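Local coordinates for sugar phosphate isomerase/epimerase (Parabacteroides distasonis, PDB 3L23), which binds a magnesium ion and probably works as a sugar or sugar-phosphate isomerase or epimerase built on a xylose isomerase-like TIM barrel, at residues A112-H117 with D151-E156; E277-P280 with T284-A287. One frame throughout, in Å; residues are numbered along the deposited sequence. Where two conformers were deposited one is given.

Contact 1 of 2, residues A112-H117 with D151-E156; sequences ATAADH and DVIKAE. With EDO (1,2-ethanediol), chain E; EDO (1,2-ethanediol), chain G.
Ala114 turns its methyl toward the opposing helix, where it meets Glu156 and Ile153. Its CB lies 3.7 Å from Glu156 CB and 3.8 Å from Ile153 CA, so a bare methyl reaches the partner's backbone. The two backbones come close as a result, with 5.3 Å between Ala114 CA and Ile153 CA. Ile153 adds only the flank of its side chain: CG1 lies 4.2 Å from Ala114 CB, and the side chain also touches Trp110 and Ile158. Leu125 of strand 124-127 also touches Ala114.

The polar end of Glu156 makes a van der Waals contact here. CG stands beside the backbone N (chi1 -65°), and the bend at chi2 (-54°) lays the carboxylate along helix 103-119, bringing OE1 to 3.6 Å from Ala115 CB; no hydrogen bond crosses between the two segments. An alanine in place of Glu156 would probably leave the methyls of Ala114 and Ala115 less covered and lose the packing on Lys111.

The hydrogen bonds of this region lie off the interface. His117 ND1 donates to Thr113 O over 2.8 Å, with the oxygen in the plane of the ring but the nitrogen 42° above the carbonyl plane; the same oxygen takes the helical bond from His117 N. With NE2 bonded to Ser78 OG and Tyr51 meeting the ring edge-to-face, the imidazole is held at both nitrogens. A 1,2-ethanediol, probably from the crystallisation liquor, gives a hydrogen bond from O1 to Thr113 OG1 at 3.1 Å.

Two successive outer helices, 103-119 and 136-155, thus touch near their C-terminal ends, the small Ala114 and Ala115 of 103-119 meeting Ile153 and Glu156, with strand 124-127 connecting the helices in sequence: ordinary helix-to-helix packing on the outside of a TIM barrel.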
loop_
_atom_site.group_PDB
_atom_site.type_symbol
_atom_site.label_atom_id
_atom_site.label_comp_id
_atom_site.label_asym_id
_atom_site.label_seq_id
_atom_site.Cartn_x
_atom_site.Cartn_y
_atom_site.Cartn_z
ATOM N N ALA A 112 7.594 16.012 -7.299
ATOM C CA ALA A 112 6.584 16.868 -6.641
ATOM C C ALA A 112 5.899 16.158 -5.487
ATOM O O ALA A 112 5.693 16.738 -4.426
ATOM C CB ALA A 112 5.566 17.304 -7.647
ATOM N N THR A 113 5.524 14.901 -5.692
ATOM C CA THR A 113 4.855 14.116 -4.667
ATOM C C THR A 113 5.766 13.818 -3.466
ATOM O O THR A 113 5.337 13.956 -2.313
ATOM C CB THR A 113 4.321 12.831 -5.318
ATOM O OG1 THR A 113 3.461 13.238 -6.398
ATOM C CG2 THR A 113 3.567 11.925 -4.309
ATOM N N ALA A 114 7.006 13.439 -3.719
ATOM C CA ALA A 114 7.959 13.141 -2.653
ATOM C C ALA A 114 8.284 14.412 -1.843
ATOM O O ALA A 114 8.370 14.353 -0.605
ATOM C CB ALA A 114 9.250 12.518 -3.226
ATOM N N ALA A 115 8.423 15.551 -2.525
ATOM C CA ALA A 115 8.647 16.830 -1.855
ATOM C C ALA A 115 7.519 17.126 -0.870
ATOM O O ALA A 115 7.793 17.495 0.277
ATOM C CB ALA A 115 8.806 17.976 -2.870
ATOM N N ASP A 116 6.270 16.913 -1.296
ATOM C CA ASP A 116 5.102 17.085 -0.432
ATOM C C ASP A 116 5.117 16.131 0.746
ATOM O O ASP A 116 4.821 16.526 1.863
ATOM C CB ASP A 116 3.777 16.925 -1.222
ATOM C CG ASP A 116 3.323 18.226 -1.923
ATOM O OD1 ASP A 116 3.934 19.298 -1.712
ATOM O OD2 ASP A 116 2.311 18.178 -2.665
ATOM N N HIS A 117 5.459 14.879 0.497
ATOM C CA HIS A 117 5.453 13.875 1.578
ATOM C C HIS A 117 6.604 14.064 2.564
ATOM O O HIS A 117 6.440 13.705 3.731
ATOM C CB HIS A 117 5.371 12.470 1.020
ATOM C CG HIS A 117 4.005 12.148 0.513
ATOM N ND1 HIS A 117 3.543 12.592 -0.710
ATOM C CD2 HIS A 117 2.983 11.469 1.076
ATOM C CE1 HIS A 117 2.300 12.185 -0.882
ATOM N NE2 HIS A 117 1.928 11.511 0.192
ATOM N N ASP A 151 15.381 6.876 -6.609
ATOM C CA ASP A 151 16.424 7.902 -6.610
ATOM C C ASP A 151 15.815 9.297 -6.478
ATOM O O ASP A 151 16.313 10.140 -5.721
ATOM C CB ASP A 151 17.272 7.870 -7.890
ATOM C CG ASP A 151 18.121 6.616 -8.039
ATOM O OD1 ASP A 151 18.307 5.843 -7.091
ATOM O OD2 ASP A 151 18.659 6.436 -9.160
ATOM N N VAL A 152 14.735 9.543 -7.226
ATOM C CA VAL A 152 14.017 10.818 -7.155
ATOM C C VAL A 152 13.414 11.066 -5.756
ATOM O O VAL A 152 13.525 12.154 -5.218
ATOM C CB VAL A 152 12.909 10.879 -8.226
ATOM C CG1 VAL A 152 12.014 12.095 -8.017
ATOM C CG2 VAL A 152 13.544 10.878 -9.606
ATOM N N ILE A 153 12.808 10.041 -5.195
ATOM C CA ILE A 153 12.147 10.101 -3.872
ATOM C C ILE A 153 13.156 10.364 -2.749
ATOM O O ILE A 153 12.937 11.223 -1.889
ATOM C CB ILE A 153 11.365 8.808 -3.608
ATOM C CG1 ILE A 153 10.181 8.700 -4.611
ATOM C CG2 ILE A 153 10.836 8.746 -2.194
ATOM C CD1 ILE A 153 9.533 7.295 -4.690
ATOM N N LYS A 154 14.278 9.652 -2.780
ATOM C CA LYS A 154 15.318 9.846 -1.749
ATOM C C LYS A 154 15.924 11.233 -1.797
ATOM O O LYS A 154 16.254 11.807 -0.744
ATOM C CB LYS A 154 16.418 8.786 -1.872
ATOM C CG LYS A 154 15.992 7.377 -1.548
ATOM C CD LYS A 154 17.187 6.469 -1.339
ATOM C CE LYS A 154 16.767 5.016 -1.111
ATOM N NZ LYS A 154 17.934 4.183 -0.702
ATOM N N ALA A 155 16.061 11.783 -3.007
ATOM C CA ALA A 155 16.644 13.122 -3.236
ATOM C C ALA A 155 15.757 14.241 -2.697
ATOM O O ALA A 155 16.245 15.354 -2.459
ATOM C CB ALA A 155 16.911 13.339 -4.704
ATOM N N GLU A 156 14.460 13.966 -2.564
ATOM C CA GLU A 156 13.511 14.883 -1.934
ATOM C C GLU A 156 13.426 14.704 -0.418
ATOM O O GLU A 156 12.716 15.469 0.258
ATOM C CB GLU A 156 12.115 14.737 -2.563
ATOM C CG GLU A 156 12.072 15.151 -4.015
ATOM C CD GLU A 156 12.614 16.543 -4.256
ATOM O OE1 GLU A 156 12.277 17.448 -3.462
ATOM O OE2 GLU A 156 13.391 16.738 -5.225
HETATM C C1 EDO E . 0.940 15.552 -8.126
HETATM O O1 EDO E . 2.030 15.857 -7.266
HETATM C C2 EDO E . -0.126 14.927 -7.252
HETATM O O2 EDO E . -1.429 15.077 -7.808
HETATM C C1 EDO G . 18.565 3.971 -11.119
HETATM O O1 EDO G . 19.714 4.600 -10.543
HETATM C C2 EDO G . 18.879 2.508 -11.339
HETATM O O2 EDO G . 19.326 1.897 -10.124
#

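Contact 2 of 2, residues E277-P280 with T284-A287; sequences EQMP and TQFA
Gln285 turns the polar end of its amide to the backbone of Glu277 and Met279, bridging the peptide link on each side of Gln278. NE2 donates to Glu277 O at 3.0 Å, a nearly straight bond that lies in the amide plane of Gln285 yet approaches the carbonyl from above, 67° out of its plane. OE1 receives Met279 N at 2.9 Å on an in-plane lone pair. The bend at chi2 (-54°) turns the amide towards the loop, and a further bond from NE2 to Ser21 O helps fix its rotation.

The loop 277-280 follows strand 272-274 of the barrel, and the second segment opens helix 285-298, so the amide ties a strand-to-helix loop to the first turn of the helix it leads into. Thr284 is the N-cap, its OG1 accepting from Ala287 N at 3.0 Å, while the carboxylate of Glu25 takes the N-H groups of Gln285 and Phe286.

Gln278 crosses Gln285 at about a right angle, the amide planes 50° apart. Its NE2 curls back to Met279 O at 3.1 Å and also donates to a water, which in turn donates to Gln285 OE1 at 2.8 Å. Met279, present as selenomethionine, runs past Gln285 in the opposite direction; its CG lies 3.5 Å from Gln285 OE1, and the side chain goes on to touch Val248.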
loop_
_atom_site.group_PDB
_atom_site.type_symbol
_atom_site.label_atom_id
_atom_site.label_comp_id
_atom_site.label_asym_id
_atom_site.label_seq_id
_atom_site.Cartn_x
_atom_site.Cartn_y
_atom_site.Cartn_z
ATOM N N GLU A 277 -12.120 -3.488 2.647
ATOM C CA GLU A 277 -12.810 -3.012 1.449
ATOM C C GLU A 277 -14.295 -2.828 1.768
ATOM O O GLU A 277 -14.702 -2.966 2.926
ATOM C CB GLU A 277 -12.461 -3.849 0.179
ATOM C CG GLU A 277 -12.905 -5.256 0.034
ATOM C CD GLU A 277 -12.202 -5.864 -1.200
ATOM O OE1 GLU A 277 -12.460 -5.396 -2.333
ATOM O OE2 GLU A 277 -11.341 -6.746 -1.022
ATOM N N GLN A 278 -15.092 -2.421 0.785
ATOM C CA GLN A 278 -16.491 -2.150 0.990
ATOM C C GLN A 278 -17.197 -3.294 1.698
ATOM O O GLN A 278 -17.101 -4.446 1.291
ATOM C CB GLN A 278 -17.146 -1.912 -0.364
ATOM C CG GLN A 278 -18.628 -1.821 -0.325
ATOM C CD GLN A 278 -19.130 -0.681 0.502
ATOM O OE1 GLN A 278 -18.669 0.453 0.346
ATOM N NE2 GLN A 278 -20.127 -0.955 1.366
HETATM N N MSE A 279 -17.872 -2.978 2.789
HETATM C CA MSE A 279 -18.602 -4.013 3.523
HETATM C C MSE A 279 -19.664 -4.649 2.625
HETATM O O MSE A 279 -20.412 -3.949 1.939
HETATM C CB MSE A 279 -19.191 -3.438 4.810
HETATM C CG MSE A 279 -18.150 -3.109 5.885
HETATM SE SE MSE A 279 -17.252 -4.615 6.640
HETATM C CE MSE A 279 -18.642 -5.136 7.900
ATOM N N PRO A 280 -19.715 -5.988 2.590
ATOM C CA PRO A 280 -20.682 -6.670 1.739
ATOM C C PRO A 280 -22.072 -6.830 2.329
ATOM O O PRO A 280 -23.002 -7.240 1.608
ATOM C CB PRO A 280 -20.062 -8.068 1.588
ATOM C CG PRO A 280 -19.435 -8.332 2.882
ATOM C CD PRO A 280 -18.879 -6.949 3.346
ATOM N N THR A 284 -21.663 -0.036 7.874
ATOM C CA THR A 284 -20.719 1.045 7.565
ATOM C C THR A 284 -19.270 0.598 7.643
ATOM O O THR A 284 -18.938 -0.392 8.276
ATOM C CB THR A 284 -20.871 2.243 8.533
ATOM O OG1 THR A 284 -20.476 1.872 9.877
ATOM C CG2 THR A 284 -22.297 2.795 8.457
ATOM N N GLN A 285 -18.391 1.337 6.976
ATOM C CA GLN A 285 -16.962 1.085 7.082
ATOM C C GLN A 285 -16.447 1.336 8.502
ATOM O O GLN A 285 -15.597 0.591 9.004
ATOM C CB GLN A 285 -16.177 1.952 6.097
ATOM C CG GLN A 285 -16.503 1.744 4.608
ATOM C CD GLN A 285 -16.384 0.295 4.194
ATOM O OE1 GLN A 285 -17.390 -0.307 3.872
ATOM N NE2 GLN A 285 -15.169 -0.251 4.170
ATOM N N PHE A 286 -16.961 2.378 9.179
ATOM C CA PHE A 286 -16.516 2.640 10.565
ATOM C C PHE A 286 -16.816 1.429 11.463
ATOM O O PHE A 286 -15.996 1.078 12.302
ATOM C CB PHE A 286 -17.094 3.928 11.155
ATOM C CG PHE A 286 -16.166 5.125 11.045
ATOM C CD1 PHE A 286 -15.227 5.397 12.046
ATOM C CD2 PHE A 286 -16.253 5.994 9.968
ATOM C CE1 PHE A 286 -14.389 6.508 11.952
ATOM C CE2 PHE A 286 -15.409 7.099 9.880
ATOM C CZ PHE A 286 -14.478 7.342 10.902
ATOM N N ALA A 287 -17.987 0.817 11.281
ATOM C CA ALA A 287 -18.390 -0.340 12.079
ATOM C C ALA A 287 -17.427 -1.510 11.819
ATOM O O ALA A 287 -16.940 -2.146 12.748
ATOM C CB ALA A 287 -19.877 -0.708 11.803
HETATM O O HOH W 1 -20.051 0.520 3.925
#

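Overall arrangement
The two contacts sit on opposite sides of the chain's centre, their own centres 33 Å apart and their nearest atoms about 20 Å apart, with no touch between them. Contact 1 joins outer helices and lies away from the metal site. Contact 2 borders that site through Glu277, whose CB points away from 284-287. The magnesium is bound by His165, Asp216, His242 and Glu275; the side chain of Glu277 comes within about 8 Å of the ion and about 6 Å of the side chain of Glu275. The carboxylate of Glu277, however, pairs with Lys244, and Glu277 is not one of the four ligands. Both contacts belong to the same TIM barrel.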